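Local coordinates for protein uric acid oxidase (Arthrobacter globiformis, PDB 1VAX) that catalyses the oxidation of uric acid by molecular oxygen to 5-hydroxyisourate, which is further processed to (S)-allantoin, at residues E152-P157 and E166-I171. Residues are numbered along the deposited sequence; the frame is centred on the assembly and turned at random.
Sequences EFHGFP and ETTDRI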
loop_
_atom_site.group_PDB
_atom_site.type_symbol
_atom_site.label_atom_id
_atom_site.label_comp_id
_atom_site.label_asym_id
_atom_site.label_seq_id
_atom_site.Cartn_x
_atom_site.Cartn_y
_atom_site.Cartn_z
ATOM N N GLU A 152 -23.307 6.827 21.027
ATOM C CA GLU A 152 -22.991 8.004 21.814
ATOM C C GLU A 152 -21.716 7.776 22.606
ATOM O O GLU A 152 -21.177 6.662 22.638
ATOM C CB GLU A 152 -24.155 8.384 22.743
ATOM C CG GLU A 152 -25.122 7.278 23.106
ATOM C CD GLU A 152 -26.370 7.806 23.820
ATOM O OE1 GLU A 152 -26.228 8.600 24.774
ATOM O OE2 GLU A 152 -27.494 7.424 23.433
ATOM N N PHE A 153 -21.204 8.848 23.193
ATOM C CA PHE A 153 -20.001 8.773 24.007
ATOM C C PHE A 153 -20.002 9.952 24.956
ATOM O O PHE A 153 -19.754 11.092 24.560
ATOM C CB PHE A 153 -18.735 8.806 23.149
ATOM C CG PHE A 153 -17.480 8.506 23.925
ATOM C CD1 PHE A 153 -17.365 7.321 24.652
ATOM C CD2 PHE A 153 -16.425 9.408 23.952
ATOM C CE1 PHE A 153 -16.207 7.040 25.400
ATOM C CE2 PHE A 153 -15.270 9.139 24.690
ATOM C CZ PHE A 153 -15.164 7.948 25.417
ATOM N N HIS A 154 -20.293 9.660 26.216
ATOM C CA HIS A 154 -20.351 10.679 27.248
ATOM C C HIS A 154 -20.015 10.066 28.599
ATOM O O HIS A 154 -19.895 8.845 28.726
ATOM C CB HIS A 154 -21.755 11.298 27.267
ATOM C CG HIS A 154 -22.861 10.287 27.263
ATOM N ND1 HIS A 154 -23.181 9.527 28.367
ATOM C CD2 HIS A 154 -23.712 9.902 26.281
ATOM C CE1 HIS A 154 -24.183 8.718 28.068
ATOM N NE2 HIS A 154 -24.523 8.925 26.808
ATOM N N GLY A 155 -19.846 10.914 29.606
ATOM C CA GLY A 155 -19.532 10.416 30.931
ATOM C C GLY A 155 -18.069 10.090 31.163
ATOM O O GLY A 155 -17.724 9.489 32.181
ATOM N N PHE A 156 -17.202 10.472 30.228
ATOM C CA PHE A 156 -15.777 10.219 30.385
ATOM C C PHE A 156 -15.183 11.341 31.229
ATOM O O PHE A 156 -15.743 12.433 31.291
ATOM C CB PHE A 156 -15.072 10.155 29.023
ATOM C CG PHE A 156 -15.453 11.268 28.076
ATOM C CD1 PHE A 156 -16.574 11.149 27.255
ATOM C CD2 PHE A 156 -14.686 12.426 27.997
ATOM C CE1 PHE A 156 -16.923 12.167 26.364
ATOM C CE2 PHE A 156 -15.027 13.451 27.113
ATOM C CZ PHE A 156 -16.149 13.320 26.294
ATOM N N PRO A 157 -14.037 11.089 31.888
ATOM C CA PRO A 157 -13.379 12.092 32.731
ATOM C C PRO A 157 -12.833 13.237 31.897
ATOM O O PRO A 157 -12.321 13.020 30.799
ATOM C CB PRO A 157 -12.233 11.317 33.392
ATOM C CG PRO A 157 -12.541 9.880 33.132
ATOM C CD PRO A 157 -13.226 9.866 31.815
ATOM N N GLU A 166 -19.040 15.881 25.008
ATOM C CA GLU A 166 -19.936 14.740 25.132
ATOM C C GLU A 166 -20.922 14.762 23.967
ATOM O O GLU A 166 -21.235 15.825 23.439
ATOM C CB GLU A 166 -20.711 14.807 26.446
ATOM C CG GLU A 166 -19.866 14.593 27.688
ATOM C CD GLU A 166 -20.710 14.536 28.943
ATOM O OE1 GLU A 166 -21.232 15.593 29.364
ATOM O OE2 GLU A 166 -20.860 13.430 29.503
ATOM N N THR A 167 -21.412 13.593 23.568
ATOM C CA THR A 167 -22.365 13.531 22.470
ATOM C C THR A 167 -23.292 12.334 22.603
ATOM O O THR A 167 -22.892 11.278 23.091
ATOM C CB THR A 167 -21.647 13.450 21.105
ATOM O OG1 THR A 167 -22.614 13.544 20.055
ATOM C CG2 THR A 167 -20.900 12.138 20.966
ATOM N N THR A 168 -24.536 12.505 22.172
ATOM C CA THR A 168 -25.506 11.420 22.223
ATOM C C THR A 168 -25.870 10.944 20.816
ATOM O O THR A 168 -26.793 10.144 20.644
ATOM C CB THR A 168 -26.796 11.844 22.936
ATOM O OG1 THR A 168 -27.391 12.942 22.233
ATOM C CG2 THR A 168 -26.493 12.258 24.379
ATOM N N ASP A 169 -25.145 11.432 19.815
ATOM C CA ASP A 169 -25.398 11.038 18.423
ATOM C C ASP A 169 -24.136 11.253 17.600
ATOM O O ASP A 169 -23.742 12.387 17.326
ATOM C CB ASP A 169 -26.542 11.868 17.816
ATOM C CG ASP A 169 -27.104 11.256 16.528
ATOM O OD1 ASP A 169 -26.441 10.380 15.925
ATOM O OD2 ASP A 169 -28.212 11.662 16.110
ATOM N N ARG A 170 -23.495 10.160 17.209
ATOM C CA ARG A 170 -22.281 10.258 16.415
ATOM C C ARG A 170 -22.193 9.043 15.510
ATOM O O ARG A 170 -22.932 8.079 15.679
ATOM C CB ARG A 170 -21.043 10.283 17.316
ATOM C CG ARG A 170 -20.800 8.960 18.047
ATOM C CD ARG A 170 -19.471 8.923 18.781
ATOM N NE ARG A 170 -19.251 7.611 19.389
ATOM C CZ ARG A 170 -18.133 7.239 20.000
ATOM N NH1 ARG A 170 -17.108 8.082 20.101
ATOM N NH2 ARG A 170 -18.030 6.007 20.495
ATOM N N ILE A 171 -21.296 9.104 14.540
ATOM C CA ILE A 171 -21.085 7.977 13.647
ATOM C C ILE A 171 -20.101 7.044 14.351
ATOM O O ILE A 171 -19.190 7.498 15.041
ATOM C CB ILE A 171 -20.460 8.424 12.309
ATOM C CG1 ILE A 171 -21.540 9.033 11.407
ATOM C CG2 ILE A 171 -19.775 7.241 11.624
ATOM C CD1 ILE A 171 -21.013 9.485 10.057
HETATM O O HOH W 1 -20.477 4.617 20.765
#
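Phe153 and Thr167 form a single antiparallel beta bridge, a hydrogen-bonded pair, in the long loop between strands 133-147 and 172-182 of this uricase. Phe153 N donates to Thr167 O at 3.0 Å, nearly straight. Thr167 N returns a longer bond to Phe153 O and meets that carbonyl from above its plane. The bridge places Phe153 next to Arg170, and both residues probably bind urate.

Arg170 reaches across to Phe153. Its CB points toward segment 152-157, and the chain is extended from CG to NE. NE bonds to Ser151 OG. CZ lies 3.6 Å from Phe153 CB, which sits over the centre of one guanidinium face. NH1 comes within 3.9 Å of Phe153 CG. NH2 donates to a water that also bonds Glu152 O, and the water lies in the guanidinium plane. Phe153 CB points toward segment 166-171, but with CG anti to the backbone N (chi1 -171°) the ring end leads away. The ring plane is only 9° from that of the guanidinium, yet the guanidinium lies against CB rather than squarely over the ring, which NH1 approaches obliquely. Phe156 CD1 lies over one ring face, toward the rim. Asn51 of a second subunit also packs on Phe153, consistent with a urate site at a subunit interface, as in uricases.

His154 NE2 bonds Glu152 OE1 at 2.7 Å, close to the imidazole plane. Glu152 OE2 has its own partner, His208 NE2. Thr167 O lies at the imidazole edge, 3.6 Å from His154 CD2. Glu166 OE2 lies 3.2 Å from His154 CB and accepts from Gly155 N at 2.7 Å through its anti lone pair.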